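PDB 4OXI: enterobactin synthetase component F-related protein from Vibrio cholerae serotype O1, which probably activates glycine with ATP as glycyl-adenylate, serving as the adenylation enzyme of a lipopolysaccharide-modification pathway related to nonribosomal peptide synthesis. Local coordinates for residues A[312-317]-A[344-348]. Residues are numbered along the deposited sequence; the frame is centred on the assembly and turned at random.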
loop_
_atom_site.group_PDB
_atom_site.type_symbol
_atom_site.label_atom_id
_atom_site.label_comp_id
_atom_site.label_asym_id
_atom_site.label_seq_id
_atom_site.Cartn_x
_atom_site.Cartn_y
_atom_site.Cartn_z
ATOM N N VAL A 312 -13.800 2.877 -4.604
ATOM C CA VAL A 312 -14.773 2.526 -3.584
ATOM C C VAL A 312 -16.046 3.376 -3.687
ATOM O O VAL A 312 -17.149 2.880 -3.450
ATOM C CB VAL A 312 -14.121 2.594 -2.197
ATOM C CG1 VAL A 312 -15.148 2.850 -1.105
ATOM C CG2 VAL A 312 -13.347 1.299 -1.939
ATOM N N ILE A 313 -15.897 4.640 -4.084
ATOM C CA ILE A 313 -17.046 5.537 -4.216
ATOM C C ILE A 313 -17.943 5.097 -5.361
ATOM O O ILE A 313 -19.167 5.099 -5.235
ATOM C CB ILE A 313 -16.621 6.988 -4.478
ATOM C CG1 ILE A 313 -15.658 7.473 -3.387
ATOM C CG2 ILE A 313 -17.855 7.894 -4.569
ATOM C CD1 ILE A 313 -14.935 8.789 -3.749
ATOM N N GLU A 314 -17.334 4.718 -6.480
ATOM C CA GLU A 314 -18.105 4.280 -7.637
ATOM C C GLU A 314 -18.888 3.029 -7.305
ATOM O O GLU A 314 -20.070 2.907 -7.641
ATOM C CB GLU A 314 -17.187 4.007 -8.819
ATOM C CG GLU A 314 -16.755 5.260 -9.534
ATOM C CD GLU A 314 -16.230 4.963 -10.921
ATOM O OE1 GLU A 314 -16.548 5.730 -11.861
ATOM O OE2 GLU A 314 -15.506 3.955 -11.064
ATOM N N LEU A 315 -18.217 2.100 -6.638
ATOM C CA LEU A 315 -18.843 0.861 -6.202
ATOM C C LEU A 315 -20.033 1.123 -5.278
ATOM O O LEU A 315 -21.097 0.522 -5.433
ATOM C CB LEU A 315 -17.812 -0.007 -5.496
ATOM C CG LEU A 315 -18.316 -1.293 -4.856
ATOM C CD1 LEU A 315 -19.066 -2.157 -5.869
ATOM C CD2 LEU A 315 -17.138 -2.056 -4.288
ATOM N N ALA A 316 -19.851 2.018 -4.315
ATOM C CA ALA A 316 -20.928 2.332 -3.390
ATOM C C ALA A 316 -22.131 2.918 -4.137
ATOM O O ALA A 316 -23.276 2.657 -3.766
ATOM C CB ALA A 316 -20.443 3.280 -2.309
ATOM N N LEU A 317 -21.861 3.694 -5.190
ATOM C CA LEU A 317 -22.913 4.271 -6.031
ATOM C C LEU A 317 -23.632 3.219 -6.864
ATOM O O LEU A 317 -24.852 3.296 -7.056
ATOM C CB LEU A 317 -22.347 5.353 -6.951
ATOM C CG LEU A 317 -22.053 6.672 -6.243
ATOM C CD1 LEU A 317 -21.281 7.626 -7.142
ATOM C CD2 LEU A 317 -23.348 7.302 -5.762
ATOM N N LEU A 344 -17.512 12.476 -8.046
ATOM C CA LEU A 344 -17.419 11.374 -7.092
ATOM C C LEU A 344 -17.220 11.901 -5.679
ATOM O O LEU A 344 -17.890 11.467 -4.740
ATOM C CB LEU A 344 -16.268 10.440 -7.447
ATOM C CG LEU A 344 -16.487 9.470 -8.598
ATOM C CD1 LEU A 344 -15.348 8.462 -8.607
ATOM C CD2 LEU A 344 -17.847 8.779 -8.479
ATOM N N ALA A 345 -16.293 12.839 -5.518
ATOM C CA ALA A 345 -16.019 13.346 -4.189
ATOM C C ALA A 345 -17.273 14.030 -3.651
ATOM O O ALA A 345 -17.565 13.946 -2.453
ATOM C CB ALA A 345 -14.842 14.296 -4.202
ATOM N N GLU A 346 -18.022 14.689 -4.537
ATOM C CA GLU A 346 -19.254 15.370 -4.123
ATOM C C GLU A 346 -20.296 14.387 -3.601
ATOM O O GLU A 346 -20.893 14.612 -2.546
ATOM C CB GLU A 346 -19.841 16.222 -5.256
ATOM C CG GLU A 346 -21.258 16.750 -4.984
ATOM C CD GLU A 346 -21.345 17.728 -3.806
ATOM O OE1 GLU A 346 -20.297 18.253 -3.360
ATOM O OE2 GLU A 346 -22.475 17.974 -3.327
ATOM N N GLN A 347 -20.494 13.286 -4.319
ATOM C CA GLN A 347 -21.471 12.298 -3.887
ATOM C C GLN A 347 -21.073 11.622 -2.573
ATOM O O GLN A 347 -21.930 11.291 -1.758
ATOM C CB GLN A 347 -21.727 11.274 -4.991
ATOM C CG GLN A 347 -22.591 11.829 -6.115
ATOM C CD GLN A 347 -22.654 10.907 -7.311
ATOM O OE1 GLN A 347 -21.777 10.937 -8.180
ATOM N NE2 GLN A 347 -23.693 10.081 -7.369
ATOM N N TRP A 348 -19.777 11.426 -2.353
ATOM C CA TRP A 348 -19.350 10.815 -1.104
ATOM C C TRP A 348 -19.545 11.822 0.021
ATOM O O TRP A 348 -20.015 11.462 1.104
ATOM C CB TRP A 348 -17.890 10.342 -1.178
ATOM C CG TRP A 348 -17.437 9.565 0.045
ATOM C CD1 TRP A 348 -16.893 10.076 1.186
ATOM C CD2 TRP A 348 -17.489 8.144 0.228
ATOM N NE1 TRP A 348 -16.597 9.057 2.073
ATOM C CE2 TRP A 348 -16.954 7.861 1.505
ATOM C CE3 TRP A 348 -17.926 7.079 -0.571
ATOM C CZ2 TRP A 348 -16.852 6.560 2.005
ATOM C CZ3 TRP A 348 -17.831 5.784 -0.071
ATOM C CH2 TRP A 348 -17.298 5.538 1.204
#
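Leu-344 reaches between Ile-313, Glu-314 and Leu-317, one turn of the facing helix. Both of its methyls touch Glu-314 CG, CD1 at 3.6 Å, while CD2 also lies 4.0 Å from Ile-313 CG2 and 3.9 Å from Leu-317 CD1. The carboxylate of Glu-314 takes no part in this apolar packing: its two oxygens are hydrogen-bonded to Ser-504 and Ser-506 from a more distant part of the chain. The backbone of Leu-344 is covered too, since Ile-313 CG2 packs 3.6 Å from its carbonyl O, the atom that accepts the helical bond from Trp-348 N. Three residues on, nearly a full turn further, Gln-347 crosses Leu-317 at about a right angle, the end of its chain against the leucine methyls at the more open margin of the contact. Trp-348 packs beside Ile-313. With CG anti to the backbone N (chi1 -174°), the indole extends toward helix 311-318 and its six-membered ring meets three residues. Ile-313 CG1 comes obliquely to within 3.6 Å of CE3, Val-312 CG1 stands 4.1 Å from CZ3, and Ala-316 CB approaches the ring edge near its plane. Ile-313 thus packs chiefly through CG2 on Leu-344 and through CG1 on the indole, with CD1 also near Leu-344 O. Its side chain is about 11 Å from the bound glycyl-adenosine-5'-phosphate, so this AMP-binding-region packing lies near the ligand without touching it there. The indole is fixed further by a hydrogen bond from NE1 to Ser-333 OG and an edge-to-face stack on Phe-335. Both belong to strand 332-336, which pairs in parallel with strands 305-308 and 356-360; helices 311-318 and 342-352 thus serve as successive beta-alpha-beta connections, segments 312-317 and 344-348 passing 9.8 Å apart at closest approach, at 60°, while helix 294-301 adds Ile-298 against Trp-348 and Ala-295 against Ala-316.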